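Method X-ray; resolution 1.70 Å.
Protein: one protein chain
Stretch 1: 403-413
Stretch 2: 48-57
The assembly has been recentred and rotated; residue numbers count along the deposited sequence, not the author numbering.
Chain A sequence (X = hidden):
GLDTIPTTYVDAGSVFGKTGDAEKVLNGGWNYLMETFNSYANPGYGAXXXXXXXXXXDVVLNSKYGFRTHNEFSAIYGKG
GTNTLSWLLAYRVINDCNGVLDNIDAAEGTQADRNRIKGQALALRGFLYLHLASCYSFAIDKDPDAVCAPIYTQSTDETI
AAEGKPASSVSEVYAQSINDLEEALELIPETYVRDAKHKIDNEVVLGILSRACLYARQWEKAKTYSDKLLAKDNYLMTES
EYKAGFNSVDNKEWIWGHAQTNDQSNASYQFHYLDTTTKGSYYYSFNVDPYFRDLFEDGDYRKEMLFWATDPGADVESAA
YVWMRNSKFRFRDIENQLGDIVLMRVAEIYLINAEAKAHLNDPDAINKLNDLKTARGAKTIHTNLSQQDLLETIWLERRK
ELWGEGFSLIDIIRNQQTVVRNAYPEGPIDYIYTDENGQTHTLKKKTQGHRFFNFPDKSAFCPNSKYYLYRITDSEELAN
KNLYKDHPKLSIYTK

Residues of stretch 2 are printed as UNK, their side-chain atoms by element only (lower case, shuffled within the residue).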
# COMPACT_ATOMS: atom_id res chain seq x y z
N TRP A 403 7.08 5.21 -4.30
CA TRP A 403 7.30 4.17 -5.32
C TRP A 403 7.53 2.83 -4.66
O TRP A 403 8.36 2.69 -3.76
CB TRP A 403 8.52 4.52 -6.20
CG TRP A 403 8.73 3.55 -7.34
CD1 TRP A 403 8.29 3.70 -8.63
CD2 TRP A 403 9.38 2.24 -7.28
NE1 TRP A 403 8.67 2.60 -9.39
CE2 TRP A 403 9.32 1.70 -8.57
CE3 TRP A 403 10.01 1.51 -6.27
CZ2 TRP A 403 9.83 0.43 -8.86
CZ3 TRP A 403 10.51 0.25 -6.58
CH2 TRP A 403 10.43 -0.25 -7.87
N GLY A 404 6.79 1.82 -5.09
CA GLY A 404 7.01 0.49 -4.55
C GLY A 404 6.39 0.17 -3.19
O GLY A 404 6.47 -0.98 -2.76
N GLU A 405 5.77 1.15 -2.55
CA GLU A 405 5.20 0.96 -1.21
C GLU A 405 3.71 0.64 -1.17
O GLU A 405 3.16 0.47 -0.09
CB GLU A 405 5.49 2.20 -0.35
CG GLU A 405 7.00 2.36 -0.07
CD GLU A 405 7.30 3.61 0.71
OE1 GLU A 405 7.02 3.67 1.95
OE2 GLU A 405 7.86 4.51 0.06
N GLY A 406 3.09 0.50 -2.33
CA GLY A 406 1.74 -0.04 -2.42
C GLY A 406 0.58 0.90 -2.74
O GLY A 406 -0.56 0.54 -2.50
N PHE A 407 0.86 2.06 -3.33
CA PHE A 407 -0.15 3.08 -3.51
C PHE A 407 -0.54 3.33 -4.97
O PHE A 407 -1.52 4.05 -5.20
CB PHE A 407 0.36 4.41 -2.94
CG PHE A 407 0.63 4.39 -1.47
CD1 PHE A 407 -0.37 4.65 -0.56
CD2 PHE A 407 1.91 4.11 -0.99
CE1 PHE A 407 -0.10 4.62 0.81
CE2 PHE A 407 2.19 4.10 0.39
CZ PHE A 407 1.17 4.38 1.28
N SER A 408 0.19 2.81 -5.96
CA SER A 408 -0.06 3.30 -7.33
C SER A 408 -1.50 3.09 -7.79
O SER A 408 -2.15 4.02 -8.26
CB SER A 408 0.87 2.67 -8.38
OG SER A 408 2.26 2.87 -8.07
N LEU A 409 -2.02 1.87 -7.65
CA LEU A 409 -3.41 1.58 -8.08
C LEU A 409 -4.41 2.32 -7.22
O LEU A 409 -5.46 2.73 -7.68
CB LEU A 409 -3.70 0.09 -7.98
CG LEU A 409 -5.11 -0.39 -8.38
CD1 LEU A 409 -5.39 -0.20 -9.91
CD2 LEU A 409 -5.30 -1.89 -7.96
N ILE A 410 -4.09 2.46 -5.92
CA ILE A 410 -5.03 3.11 -4.99
C ILE A 410 -5.25 4.56 -5.37
O ILE A 410 -6.37 5.05 -5.40
CB ILE A 410 -4.46 3.07 -3.52
CG1 ILE A 410 -4.23 1.61 -3.08
CG2 ILE A 410 -5.32 3.94 -2.59
CD1 ILE A 410 -5.42 0.68 -3.21
N ASP A 411 -4.19 5.20 -5.82
CA ASP A 411 -4.27 6.58 -6.32
C ASP A 411 -4.97 6.68 -7.66
O ASP A 411 -5.77 7.58 -7.85
CB ASP A 411 -2.89 7.19 -6.43
CG ASP A 411 -2.30 7.55 -5.07
OD1 ASP A 411 -2.99 7.53 -4.00
OD2 ASP A 411 -1.08 7.85 -5.05
N ILE A 412 -4.70 5.74 -8.58
CA ILE A 412 -5.38 5.68 -9.88
C ILE A 412 -6.91 5.59 -9.69
O ILE A 412 -7.70 6.31 -10.34
CB ILE A 412 -4.81 4.49 -10.71
CG1 ILE A 412 -3.44 4.93 -11.27
CG2 ILE A 412 -5.75 4.09 -11.89
CD1 ILE A 412 -2.57 3.81 -11.83
N ILE A 413 -7.31 4.73 -8.80
CA ILE A 413 -8.74 4.52 -8.46
C ILE A 413 -9.32 5.80 -7.81
O ILE A 413 -10.26 6.39 -8.34
CB ILE A 413 -8.95 3.34 -7.55
CG1 ILE A 413 -8.72 2.00 -8.28
CG2 ILE A 413 -10.37 3.29 -7.02
CD1 ILE A 413 -8.70 0.72 -7.36
N UNK A 48 -0.81 -7.68 -1.75
CA UNK A 48 -1.69 -6.68 -2.34
C UNK A 48 -0.97 -5.35 -2.60
O UNK A 48 -1.18 -4.73 -3.65
se UNK A 48 -3.62 -9.01 -0.24
c UNK A 48 -2.92 -6.49 -1.46
c UNK A 48 -3.93 -7.68 -1.58
c UNK A 48 -4.28 -8.19 1.15
N UNK A 49 -0.05 -4.95 -1.72
CA UNK A 49 0.73 -3.72 -1.93
C UNK A 49 1.56 -3.87 -3.21
O UNK A 49 1.68 -2.95 -4.03
c UNK A 49 1.95 -2.94 1.67
c UNK A 49 -0.13 -2.14 0.54
c UNK A 49 0.90 -3.27 0.59
c UNK A 49 1.65 -3.47 -0.75
N UNK A 50 2.13 -5.08 -3.41
CA UNK A 50 2.91 -5.31 -4.62
C UNK A 50 2.04 -5.29 -5.87
O UNK A 50 2.40 -4.66 -6.88
n UNK A 50 5.20 -4.80 0.05
n UNK A 50 5.12 -2.77 -1.03
n UNK A 50 5.16 -4.68 -2.28
c UNK A 50 5.16 -4.09 -1.10
c UNK A 50 5.16 -6.52 -3.98
c UNK A 50 3.73 -6.64 -4.50
c UNK A 50 5.29 -6.13 -2.49
N UNK A 51 0.89 -5.96 -5.83
CA UNK A 51 -0.07 -5.91 -6.92
C UNK A 51 -0.41 -4.47 -7.27
O UNK A 51 -0.44 -4.11 -8.46
c UNK A 51 -1.38 -6.70 -6.56
N UNK A 52 -0.64 -3.66 -6.25
CA UNK A 52 -1.03 -2.27 -6.42
C UNK A 52 -0.03 -1.45 -7.22
O UNK A 52 -0.41 -0.60 -8.00
c UNK A 52 -2.56 -2.12 -4.36
o UNK A 52 -3.31 -2.95 -4.93
c UNK A 52 -1.31 -1.56 -5.08
n UNK A 52 -2.70 -1.79 -3.06
N UNK A 53 1.25 -1.69 -7.01
CA UNK A 53 2.28 -1.01 -7.77
C UNK A 53 2.49 -1.60 -9.14
O UNK A 53 2.78 -0.86 -10.08
o UNK A 53 2.80 1.00 -5.83
o UNK A 53 4.12 -0.36 -4.72
c UNK A 53 3.60 -0.97 -6.95
c UNK A 53 3.49 -0.05 -5.75
N UNK A 54 2.38 -2.93 -9.29
CA UNK A 54 2.46 -3.55 -10.60
C UNK A 54 1.35 -3.02 -11.51
O UNK A 54 1.52 -2.92 -12.72
c UNK A 54 2.38 -5.12 -10.48
N UNK A 55 0.24 -2.62 -10.92
CA UNK A 55 -0.90 -2.11 -11.69
C UNK A 55 -0.88 -0.55 -11.87
O UNK A 55 -1.93 0.06 -12.09
se UNK A 55 -3.63 -4.90 -10.01
c UNK A 55 -5.23 -4.22 -10.87
c UNK A 55 -2.27 -4.16 -11.12
c UNK A 55 -2.14 -2.63 -10.98
N UNK A 56 0.32 0.04 -11.87
CA UNK A 56 0.47 1.45 -11.97
C UNK A 56 1.30 1.85 -13.19
O UNK A 56 1.53 1.04 -14.12
N UNK A 57 1.72 3.10 -13.19
CA UNK A 57 2.43 3.68 -14.32
C UNK A 57 3.92 3.56 -14.20
O UNK A 57 4.61 3.88 -15.17
c UNK A 57 2.06 5.17 -14.44
o UNK A 57 0.65 5.31 -14.71
O HOH W 1 5.35 -2.79 -4.47
O HOH W 2 3.28 3.31 -4.52
O HOH W 3 3.48 1.91 -10.57

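Position 48 carries three carbons and a selenium in an unbranched chain, the selenium second from the end. It makes no contact with stretch 1, so composition alone identifies it: selenomethionine, Met48. Position 49 has four carbons, forked at the second; one branch tip lies 4.0 Å from Glu405 O. This is leucine. Independently of the side chain, Leu49 O lies 3.3 Å from Gly406 CA in a CA-H...O contact, and a CB on Gly406 would fall 2.7 Å from Leu49 CD2, so glycine lets the backbones meet.

At position 50, three carbons lead to a nitrogen and then to a carbon bearing two more nitrogens, a guanidinium: arginine. Although its CB points away, the long chain of Arg50 returns, and Arg50 NH2 donates to Gly404 O at 2.8 Å. A water bridges the same residues, accepting from Arg50 NE and donating to Gly404 O. Position 51 has a single carbon and no contact with stretch 1; it is alanine, Ala51.

Position 52 has two carbons, the second bearing one oxygen and one nitrogen, and points toward stretch 1. This is asparagine, whose amide offers a donor: Asn52 ND2 binds Gly406 O at 3.2 Å. Its backbone also serves, since Leu409 N donates to Asn52 O at 3.0 Å.

Position 53 ends its two carbons in a pair of oxygens, among the backbone nitrogens of the turn. A carboxylate, acceptor at both oxygens, fits: aspartate. Asp53 OD1 accepts from Ser408 N at 3.2 Å and weakly from Phe407 N at 3.3 Å; a water links OD1 to Phe407 N as well.

Position 54, one carbon directed away from stretch 1, is Ala54. Position 55 repeats the unbranched selenium chain of 48, here within reach of stretch 1, and is selenomethionine. Met55 CE packs 3.7 Å from Leu409 CD2, a flexible apolar arm against a leucine. Position 56 has no side chain and is glycine: a CB on Gly56 would lie 2.4 Å from Ser408 CB. Position 57 has one carbon and one oxygen, a serine; Ser57 OG is hydrogen-bonded elsewhere in the structure.

The contact joins a helix to a glycine-rich turn and the helix that follows it. Gly406 admits the first helix closely, while Asp53 gathers amides near the start of the second helix, and Asn52 and Arg50 take up turn carbonyls. Beyond the turn the helix axes, inclined at 60°, come within 7.7 Å, and Leu409 and Met55 add apolar packing to this polar network.

Stretch 2 48-57: MLRANDAMGS
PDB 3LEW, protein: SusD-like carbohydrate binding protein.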